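Local coordinates for protein putative fructosamine-3-kinase (Thermobifida fusca YX, PDB 3F7W) that probably acts as a kinase of the fructosamine kinase family, phosphorylating sugar-modified amines, although its own substrate is not established, at residues A[29-34]-A[43-48]; A[99-104]-A[200-205]; A[193-198]-A[224-229]. All coordinates share one frame; numbering follows the deposited sequence.

Contact 1. Residues A[29-34]-A[43-48]; sequences WHLYRV and FVKALP. With EDO (1,2-ethanediol), chain G.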
loop_
_atom_site.group_PDB
_atom_site.type_symbol
_atom_site.label_atom_id
_atom_site.label_comp_id
_atom_site.label_asym_id
_atom_site.label_seq_id
_atom_site.Cartn_x
_atom_site.Cartn_y
_atom_site.Cartn_z
ATOM N N TRP A 29 11.869 -3.005 -11.682
ATOM C CA TRP A 29 11.164 -2.626 -12.916
ATOM C C TRP A 29 11.386 -1.160 -13.274
ATOM O O TRP A 29 11.841 -0.366 -12.448
ATOM C CB TRP A 29 9.678 -2.944 -12.819
ATOM C CG TRP A 29 9.079 -2.511 -11.574
ATOM C CD1 TRP A 29 8.458 -1.318 -11.330
ATOM C CD2 TRP A 29 9.039 -3.259 -10.353
ATOM N NE1 TRP A 29 8.012 -1.288 -10.021
ATOM C CE2 TRP A 29 8.379 -2.456 -9.393
ATOM C CE3 TRP A 29 9.489 -4.534 -9.984
ATOM C CZ2 TRP A 29 8.152 -2.892 -8.073
ATOM C CZ3 TRP A 29 9.277 -4.970 -8.664
ATOM C CH2 TRP A 29 8.616 -4.145 -7.726
ATOM N N HIS A 30 11.105 -0.842 -14.529
ATOM C CA HIS A 30 11.323 0.468 -15.085
ATOM C C HIS A 30 9.993 1.203 -15.244
ATOM O O HIS A 30 8.948 0.566 -15.427
ATOM C CB HIS A 30 12.010 0.310 -16.435
ATOM C CG HIS A 30 13.324 -0.408 -16.343
ATOM N ND1 HIS A 30 14.530 0.252 -16.249
ATOM C CD2 HIS A 30 13.616 -1.729 -16.285
ATOM C CE1 HIS A 30 15.510 -0.632 -16.158
ATOM N NE2 HIS A 30 14.981 -1.841 -16.167
ATOM N N LEU A 31 10.041 2.539 -15.190
ATOM C CA LEU A 31 8.836 3.382 -15.249
ATOM C C LEU A 31 8.836 4.265 -16.482
ATOM O O LEU A 31 9.893 4.744 -16.947
ATOM C CB LEU A 31 8.752 4.257 -13.993
ATOM C CG LEU A 31 8.967 3.534 -12.663
ATOM C CD1 LEU A 31 8.846 4.514 -11.467
ATOM C CD2 LEU A 31 7.973 2.406 -12.560
ATOM N N TYR A 32 7.649 4.482 -17.038
ATOM C CA TYR A 32 7.514 5.236 -18.271
ATOM C C TYR A 32 6.223 6.042 -18.279
ATOM O O TYR A 32 5.227 5.618 -17.711
ATOM C CB TYR A 32 7.488 4.317 -19.494
ATOM C CG TYR A 32 8.665 3.406 -19.605
ATOM C CD1 TYR A 32 8.643 2.146 -19.017
ATOM C CD2 TYR A 32 9.818 3.797 -20.296
ATOM C CE1 TYR A 32 9.760 1.296 -19.096
ATOM C CE2 TYR A 32 10.924 2.957 -20.389
ATOM C CZ TYR A 32 10.887 1.712 -19.781
ATOM O OH TYR A 32 11.980 0.897 -19.879
ATOM N N ARG A 33 6.277 7.180 -18.954
ATOM C CA ARG A 33 5.087 7.881 -19.445
ATOM C C ARG A 33 4.912 7.527 -20.919
ATOM O O ARG A 33 5.795 7.778 -21.739
ATOM C CB ARG A 33 5.219 9.391 -19.294
ATOM C CG ARG A 33 3.962 10.174 -19.658
ATOM C CD ARG A 33 4.267 11.658 -19.631
ATOM N NE ARG A 33 3.102 12.520 -19.831
ATOM C CZ ARG A 33 2.518 12.760 -21.000
ATOM N NH1 ARG A 33 2.934 12.174 -22.117
ATOM N NH2 ARG A 33 1.486 13.598 -21.052
ATOM N N VAL A 34 3.775 6.920 -21.243
ATOM C CA VAL A 34 3.482 6.472 -22.615
ATOM C C VAL A 34 2.261 7.230 -23.106
ATOM O O VAL A 34 1.221 7.239 -22.432
ATOM C CB VAL A 34 3.212 4.937 -22.671
ATOM C CG1 VAL A 34 2.802 4.526 -24.091
ATOM C CG2 VAL A 34 4.460 4.175 -22.220
ATOM N N PHE A 43 0.719 5.738 -17.377
ATOM C CA PHE A 43 1.855 5.396 -16.534
ATOM C C PHE A 43 2.078 3.891 -16.716
ATOM O O PHE A 43 1.161 3.108 -16.511
ATOM C CB PHE A 43 1.590 5.728 -15.079
ATOM C CG PHE A 43 2.733 5.357 -14.149
ATOM C CD1 PHE A 43 3.971 5.912 -14.320
ATOM C CD2 PHE A 43 2.532 4.513 -13.071
ATOM C CE1 PHE A 43 5.012 5.600 -13.465
ATOM C CE2 PHE A 43 3.591 4.210 -12.209
ATOM C CZ PHE A 43 4.819 4.751 -12.430
ATOM N N VAL A 44 3.295 3.508 -17.076
ATOM C CA VAL A 44 3.590 2.109 -17.424
ATOM C C VAL A 44 4.796 1.635 -16.603
ATOM O O VAL A 44 5.843 2.321 -16.562
ATOM C CB VAL A 44 3.839 1.963 -18.935
ATOM C CG1 VAL A 44 4.213 0.537 -19.322
ATOM C CG2 VAL A 44 2.595 2.485 -19.771
ATOM N N LYS A 45 4.611 0.509 -15.915
ATOM C CA LYS A 45 5.700 -0.233 -15.271
ATOM C C LYS A 45 6.017 -1.410 -16.171
ATOM O O LYS A 45 5.108 -2.052 -16.738
ATOM C CB LYS A 45 5.309 -0.784 -13.910
ATOM C CG LYS A 45 4.907 0.218 -12.902
ATOM C CD LYS A 45 4.451 -0.438 -11.623
ATOM C CE LYS A 45 4.009 0.619 -10.608
ATOM N NZ LYS A 45 3.793 -0.012 -9.275
ATOM N N ALA A 46 7.292 -1.711 -16.302
ATOM C CA ALA A 46 7.701 -2.818 -17.170
ATOM C C ALA A 46 8.985 -3.446 -16.657
ATOM O O ALA A 46 9.956 -2.758 -16.379
ATOM C CB ALA A 46 7.895 -2.341 -18.614
ATOM N N LEU A 47 8.978 -4.770 -16.568
ATOM C CA LEU A 47 10.190 -5.525 -16.389
ATOM C C LEU A 47 10.946 -5.542 -17.719
ATOM O O LEU A 47 10.330 -5.476 -18.772
ATOM C CB LEU A 47 9.849 -6.953 -16.005
ATOM C CG LEU A 47 9.311 -7.087 -14.593
ATOM C CD1 LEU A 47 8.561 -8.414 -14.437
ATOM C CD2 LEU A 47 10.504 -6.993 -13.694
ATOM N N PRO A 48 12.270 -5.607 -17.672
ATOM C CA PRO A 48 12.980 -5.679 -18.956
ATOM C C PRO A 48 12.595 -6.959 -19.706
ATOM O O PRO A 48 12.284 -7.971 -19.076
ATOM C CB PRO A 48 14.462 -5.697 -18.553
ATOM C CG PRO A 48 14.517 -5.291 -17.135
ATOM C CD PRO A 48 13.182 -5.622 -16.521
HETATM C C1 EDO G . 5.445 -3.543 -9.729
HETATM O O1 EDO G . 5.461 -2.496 -8.751
HETATM C C2 EDO G . 4.661 -4.684 -9.163
HETATM O O2 EDO G . 3.341 -4.203 -9.105
HETATM O O HOH W 1 6.692 1.060 -8.770
#
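His-30 with Ala-46 and Tyr-32 with Val-44 form the hydrogen-bonded pairs of an antiparallel beta hairpin. His-30 N gives a bond to Ala-46 O and Tyr-32 N one to Val-44 O, both 2.9 Å, and Ala-46 N and Val-44 N bond back to His-30 O and Tyr-32 O. Between the rungs, Lys-45 CA makes a C-H...O contact with His-30 O at 3.3 Å.

Apolar contacts flank this ladder. On one face Val-34 CG2 meets Val-44 CG2 at 3.5 Å, and Tyr-32 CE1 reaches Ala-46 CB. On the other, Leu-31 CD2 touches both Lys-45 CG (3.8 Å) and Phe-43 CZ (3.9 Å). Near the strand end, Pro-48 CG meets the edge of the His-30 imidazole at NE2.

Side-chain polar contacts gather at Lys-45 NZ. The extended chain of Lys-45 runs alongside Trp-29, pointing the same way. One water, in the indole plane, accepts from Trp-29 NE1 (3.0 Å) and Lys-45 NZ (3.1 Å), while an ethanediol carbon lies over one ring face, toward the rim.

Lys-45 NZ also forms salt bridges with Glu-61 of helix 57-68 and with Asp-211, consistent with the lysine-glutamate pair of kinase-like folds. Helix 3-13 packs on Tyr-32, Val-34 and Val-44, and strands 17-26 and 86-90 extend the sheet.

Contact 2. Residues A[99-104]-A[200-205]; sequences PEAAER and VLWQDD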
loop_
_atom_site.group_PDB
_atom_site.type_symbol
_atom_site.label_atom_id
_atom_site.label_comp_id
_atom_site.label_asym_id
_atom_site.label_seq_id
_atom_site.Cartn_x
_atom_site.Cartn_y
_atom_site.Cartn_z
ATOM N N PRO A 99 -5.694 22.196 1.319
ATOM C CA PRO A 99 -6.644 21.739 2.340
ATOM C C PRO A 99 -7.996 21.271 1.749
ATOM O O PRO A 99 -8.585 20.338 2.251
ATOM C CB PRO A 99 -6.806 22.975 3.257
ATOM C CG PRO A 99 -6.341 24.136 2.452
ATOM C CD PRO A 99 -5.339 23.627 1.473
ATOM N N GLU A 100 -8.427 21.873 0.645
ATOM C CA GLU A 100 -9.654 21.465 -0.039
ATOM C C GLU A 100 -9.560 20.038 -0.588
ATOM O O GLU A 100 -10.496 19.239 -0.463
ATOM C CB GLU A 100 -9.941 22.421 -1.195
ATOM C CG GLU A 100 -10.249 23.876 -0.789
ATOM C CD GLU A 100 -9.038 24.745 -0.371
ATOM O OE1 GLU A 100 -7.871 24.523 -0.791
ATOM O OE2 GLU A 100 -9.292 25.701 0.395
ATOM N N ALA A 101 -8.431 19.739 -1.209
ATOM C CA ALA A 101 -8.170 18.400 -1.740
ATOM C C ALA A 101 -8.063 17.398 -0.589
ATOM O O ALA A 101 -8.470 16.255 -0.715
ATOM C CB ALA A 101 -6.867 18.416 -2.556
ATOM N N ALA A 102 -7.487 17.838 0.526
ATOM C CA ALA A 102 -7.300 16.976 1.686
ATOM C C ALA A 102 -8.634 16.510 2.257
ATOM O O ALA A 102 -8.806 15.316 2.565
ATOM C CB ALA A 102 -6.469 17.664 2.773
ATOM N N GLU A 103 -9.567 17.437 2.416
ATOM C CA GLU A 103 -10.907 17.068 2.879
ATOM C C GLU A 103 -11.570 16.084 1.922
ATOM O O GLU A 103 -12.173 15.079 2.335
ATOM C CB GLU A 103 -11.775 18.309 3.025
ATOM C CG GLU A 103 -11.249 19.302 4.033
ATOM C CD GLU A 103 -12.095 20.569 4.062
ATOM O OE1 GLU A 103 -13.301 20.468 3.732
ATOM O OE2 GLU A 103 -11.547 21.646 4.407
ATOM N N ARG A 104 -11.411 16.331 0.628
ATOM C CA ARG A 104 -12.042 15.473 -0.359
ATOM C C ARG A 104 -11.388 14.078 -0.338
ATOM O O ARG A 104 -12.077 13.061 -0.407
ATOM C CB ARG A 104 -11.966 16.123 -1.732
ATOM C CG ARG A 104 -12.835 17.407 -1.829
ATOM C CD ARG A 104 -12.800 17.985 -3.226
ATOM N NE ARG A 104 -13.534 17.080 -4.101
ATOM C CZ ARG A 104 -14.852 17.118 -4.290
ATOM N NH1 ARG A 104 -15.606 18.046 -3.692
ATOM N NH2 ARG A 104 -15.417 16.219 -5.095
ATOM N N VAL A 200 0.678 8.888 -2.462
ATOM C CA VAL A 200 -0.449 9.831 -2.572
ATOM C C VAL A 200 -0.045 10.939 -3.539
ATOM O O VAL A 200 0.903 11.711 -3.289
ATOM C CB VAL A 200 -0.854 10.390 -1.182
ATOM C CG1 VAL A 200 -2.043 11.360 -1.282
ATOM C CG2 VAL A 200 -1.157 9.209 -0.245
ATOM N N LEU A 201 -0.734 10.977 -4.667
ATOM C CA LEU A 201 -0.522 11.984 -5.693
ATOM C C LEU A 201 -1.667 12.978 -5.642
ATOM O O LEU A 201 -2.817 12.663 -5.969
ATOM C CB LEU A 201 -0.448 11.354 -7.079
ATOM C CG LEU A 201 0.627 10.281 -7.270
ATOM C CD1 LEU A 201 0.729 9.932 -8.742
ATOM C CD2 LEU A 201 1.967 10.731 -6.732
ATOM N N TRP A 202 -1.343 14.180 -5.203
ATOM C CA TRP A 202 -2.351 15.203 -5.003
ATOM C C TRP A 202 -2.908 15.733 -6.333
ATOM O O TRP A 202 -2.189 15.840 -7.352
ATOM C CB TRP A 202 -1.793 16.320 -4.126
ATOM C CG TRP A 202 -1.529 15.873 -2.743
ATOM C CD1 TRP A 202 -0.405 15.261 -2.279
ATOM C CD2 TRP A 202 -2.412 15.988 -1.632
ATOM N NE1 TRP A 202 -0.530 14.996 -0.937
ATOM C CE2 TRP A 202 -1.756 15.431 -0.516
ATOM C CE3 TRP A 202 -3.693 16.516 -1.470
ATOM C CZ2 TRP A 202 -2.335 15.384 0.747
ATOM C CZ3 TRP A 202 -4.277 16.467 -0.205
ATOM C CH2 TRP A 202 -3.590 15.908 0.888
ATOM N N GLN A 203 -4.203 16.023 -6.291
ATOM C CA GLN A 203 -4.971 16.591 -7.389
ATOM C C GLN A 203 -5.690 17.825 -6.849
ATOM O O GLN A 203 -5.633 18.101 -5.656
ATOM C CB GLN A 203 -5.990 15.558 -7.864
ATOM C CG GLN A 203 -5.347 14.264 -8.410
ATOM C CD GLN A 203 -4.672 14.483 -9.738
ATOM O OE1 GLN A 203 -5.251 14.184 -10.772
ATOM N NE2 GLN A 203 -3.449 15.015 -9.724
ATOM N N ASP A 204 -6.342 18.580 -7.728
ATOM C CA ASP A 204 -7.111 19.745 -7.291
ATOM C C ASP A 204 -8.310 19.362 -6.443
ATOM O O ASP A 204 -8.737 20.133 -5.585
ATOM C CB ASP A 204 -7.603 20.536 -8.511
ATOM C CG ASP A 204 -6.465 21.166 -9.304
ATOM O OD1 ASP A 204 -5.468 21.623 -8.692
ATOM O OD2 ASP A 204 -6.579 21.180 -10.549
ATOM N N ASP A 205 -8.855 18.176 -6.683
ATOM C CA ASP A 205 -10.152 17.783 -6.133
ATOM C C ASP A 205 -10.067 16.551 -5.232
ATOM O O ASP A 205 -11.059 15.894 -4.994
ATOM C CB ASP A 205 -11.145 17.532 -7.283
ATOM C CG ASP A 205 -10.700 16.413 -8.217
ATOM O OD1 ASP A 205 -9.513 15.991 -8.165
ATOM O OD2 ASP A 205 -11.545 15.956 -9.026
#
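Trp-202 holds CG anti to the carbonyl carbon and beside the backbone N (chi1 -67°), and from there the six-membered end of its indole meets Ala-101 and Ala-102; in Arg-104, the bend at chi3 (70°) turns NE back to the carbonyl of Asp-205.

The indole meets helix 99-104 with its edge. CE3 lies 3.9 Å from Ala-101 CB. Next along the rim, CZ3 comes to 3.6 Å from Ala-102 N, and CH2 touches Ala-102 CB. Ala-101 CB and Ala-102 N both lie in the ring plane, so the small alanines let the rim come close to the helix backbone. Val-200 CG1 covers one face of the same ring, offset toward its rim. Ala-101 CB also rests 3.4 Å from Gln-203 O. An alanine in place of Trp-202 would probably open a gap beside Ala-101 and Ala-102 and leave Val-200 CG1 without the ring face it packs on.

Around this packing, Gln-203 NE2 bonds to Trp-202 O at 2.8 Å and also to Asp-93 O. Asp-204 OD1 forms a salt bridge with Arg-95, tying the turn of hairpin 200-209 to the loop before helix 99-114.

The single hydrogen bond across the contact runs from Arg-104 NE to Asp-205 O (2.9 Å, 139° at the hydrogen). The oxygen lies in the guanidinium plane, whereas NE stands above the carbonyl plane. Arg-104 NE and Asp-205 OD2 are 5.4 Å apart, so the charged groups do not touch. Their attraction is likely to be modest at this exposed edge of the protein, and the arginine binds the backbone oxygen of Asp-205, not the carboxylate of that residue.

Contact 3. Residues A[193-198]-A[224-229]; sequences GDLWNG and AMLALF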
loop_
_atom_site.group_PDB
_atom_site.type_symbol
_atom_site.label_atom_id
_atom_site.label_comp_id
_atom_site.label_asym_id
_atom_site.label_seq_id
_atom_site.Cartn_x
_atom_site.Cartn_y
_atom_site.Cartn_z
ATOM N N GLY A 193 -2.658 -0.722 1.661
ATOM C CA GLY A 193 -1.598 -1.585 2.177
ATOM C C GLY A 193 -0.193 -1.005 2.206
ATOM O O GLY A 193 0.689 -1.593 2.820
ATOM N N ASP A 194 0.025 0.116 1.528
ATOM C CA ASP A 194 1.303 0.834 1.540
ATOM C C ASP A 194 1.093 2.342 1.377
ATOM O O ASP A 194 1.738 3.017 0.533
ATOM C CB ASP A 194 2.222 0.288 0.448
ATOM C CG ASP A 194 3.682 0.683 0.643
ATOM O OD1 ASP A 194 4.126 0.926 1.793
ATOM O OD2 ASP A 194 4.389 0.735 -0.382
ATOM N N LEU A 195 0.188 2.895 2.196
ATOM C CA LEU A 195 -0.279 4.247 1.996
ATOM C C LEU A 195 0.543 5.259 2.775
ATOM O O LEU A 195 0.079 5.854 3.752
ATOM C CB LEU A 195 -1.774 4.362 2.348
ATOM C CG LEU A 195 -2.497 5.599 1.810
ATOM C CD1 LEU A 195 -2.537 5.543 0.275
ATOM C CD2 LEU A 195 -3.924 5.750 2.466
ATOM N N TRP A 196 1.761 5.483 2.318
ATOM C CA TRP A 196 2.595 6.598 2.820
ATOM C C TRP A 196 2.574 7.726 1.787
ATOM O O TRP A 196 2.063 7.546 0.666
ATOM C CB TRP A 196 4.020 6.126 3.167
ATOM C CG TRP A 196 4.820 5.739 1.964
ATOM C CD1 TRP A 196 4.708 4.608 1.241
ATOM C CD2 TRP A 196 5.838 6.527 1.344
ATOM N NE1 TRP A 196 5.617 4.622 0.193
ATOM C CE2 TRP A 196 6.323 5.795 0.243
ATOM C CE3 TRP A 196 6.414 7.765 1.639
ATOM C CZ2 TRP A 196 7.326 6.287 -0.595
ATOM C CZ3 TRP A 196 7.410 8.247 0.813
ATOM C CH2 TRP A 196 7.867 7.505 -0.280
ATOM N N ASN A 197 3.116 8.892 2.160
ATOM C CA ASN A 197 2.899 10.125 1.386
ATOM C C ASN A 197 3.351 10.041 -0.087
ATOM O O ASN A 197 2.741 10.658 -0.962
ATOM C CB ASN A 197 3.543 11.354 2.071
ATOM C CG ASN A 197 5.045 11.198 2.259
ATOM O OD1 ASN A 197 5.815 11.324 1.294
ATOM N ND2 ASN A 197 5.472 10.925 3.482
ATOM N N GLY A 198 4.367 9.231 -0.347
ATOM C CA GLY A 198 4.907 9.072 -1.696
ATOM C C GLY A 198 3.988 8.274 -2.609
ATOM O O GLY A 198 4.172 8.264 -3.823
ATOM N N ALA A 224 -2.645 4.855 9.729
ATOM C CA ALA A 224 -1.420 4.812 10.526
ATOM C C ALA A 224 -0.191 4.978 9.618
ATOM O O ALA A 224 0.800 5.551 10.033
ATOM C CB ALA A 224 -1.325 3.516 11.323
HETATM N N MSE A 225 -0.270 4.484 8.386
HETATM C CA MSE A 225 0.827 4.643 7.432
HETATM C C MSE A 225 0.939 6.092 6.989
HETATM O O MSE A 225 2.049 6.603 6.813
HETATM C CB MSE A 225 0.668 3.711 6.218
HETATM C CG MSE A 225 1.813 3.711 5.273
HETATM SE SE MSE A 225 3.419 3.002 6.179
HETATM C CE MSE A 225 4.492 2.366 4.624
ATOM N N LEU A 226 -0.201 6.752 6.791
ATOM C CA LEU A 226 -0.188 8.204 6.500
ATOM C C LEU A 226 0.516 8.969 7.625
ATOM O O LEU A 226 1.320 9.873 7.384
ATOM C CB LEU A 226 -1.605 8.736 6.277
ATOM C CG LEU A 226 -2.286 8.272 4.984
ATOM C CD1 LEU A 226 -3.764 8.733 5.020
ATOM C CD2 LEU A 226 -1.512 8.807 3.740
ATOM N N ALA A 227 0.252 8.564 8.863
ATOM C CA ALA A 227 0.839 9.187 10.009
ATOM C C ALA A 227 2.335 8.860 10.133
ATOM O O ALA A 227 3.109 9.727 10.476
ATOM C CB ALA A 227 0.060 8.779 11.306
ATOM N N LEU A 228 2.729 7.624 9.839
ATOM C CA LEU A 228 4.091 7.182 10.106
ATOM C C LEU A 228 5.141 8.075 9.428
ATOM O O LEU A 228 6.103 8.504 10.064
ATOM C CB LEU A 228 4.253 5.742 9.683
ATOM C CG LEU A 228 5.612 5.062 9.907
ATOM C CD1 LEU A 228 6.013 5.162 11.348
ATOM C CD2 LEU A 228 5.528 3.598 9.501
ATOM N N PHE A 229 4.978 8.328 8.136
ATOM C CA PHE A 229 5.920 9.198 7.407
ATOM C C PHE A 229 5.328 10.574 7.128
ATOM O O PHE A 229 5.946 11.423 6.479
ATOM C CB PHE A 229 6.398 8.516 6.132
ATOM C CG PHE A 229 7.085 7.216 6.408
ATOM C CD1 PHE A 229 8.419 7.191 6.762
ATOM C CD2 PHE A 229 6.369 6.031 6.388
ATOM C CE1 PHE A 229 9.036 5.989 7.080
ATOM C CE2 PHE A 229 6.981 4.826 6.685
ATOM C CZ PHE A 229 8.332 4.825 7.043
HETATM O O HOH W 2 3.098 8.778 5.156
#
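Met-225, a selenomethionine, fits against the kink of residues 194-196, where Leu-195 centres an inverse gamma turn. The sequence from Gly-193 onward and its place between strands 189-191 and 200-203 are consistent with the catalytic loop of the protein-kinase-like fold, in which Asp-194 would hold the position of the conserved aspartate.

The bump is the methionine CG, anti to its backbone N (chi1 -174°), and the hollow is the backbone bend: CG lies 3.1 Å from Leu-195 O and 3.4 Å from Trp-196 N. Beyond it the chain bends at chi2, and CE ends 3.2 Å from Asp-194 OD1.

The next residue, Leu-226, supplies a second bump. It packs against Leu-195, with CD2 at 3.9 Å from Leu-195 CG, and Leu-109 of helix 99-114 touches both leucines. On the other flank, Trp-196 CB meets Met-225 CG at 3.9 Å and Phe-229 CD2 at 4.0 Å. The indole turns from the helix, with Gly-198 N over one face toward the rim; any CB on that glycine would strike Trp-196 CH2.

Helix 251-270 touches Met-225 from outside the contact, through Pro-262 and His-266. Asn-197 ND2 bonds to Gly-230 O, just past the helix segment. A water lies 2.9 Å from Met-225 O, to which it probably donates, and accepts a weak bond from Asn-197 N at 3.0 Å.

From the N terminus, contact 1 comes first and closes a short loop: the turn between strands 29-36 and 41-46 of the five-stranded sheet. It is complete before the others open. Contact 2 opens at helix 99-114 and closes at strand 200-203, with 95 residues between its segments. Contact 3 opens inside that span, at loop 193-198, and closes beyond it on helix 219-229, so the two cross. They also touch, since Val-200 CG2 lies 4.0 Å from both Leu-195 CD1 and Leu-226 CD2. Together they knit helices and hairpin of the largely helical part, whereas contact 1 belongs to the sheet, with its centre about 26 Å from that of contact 2.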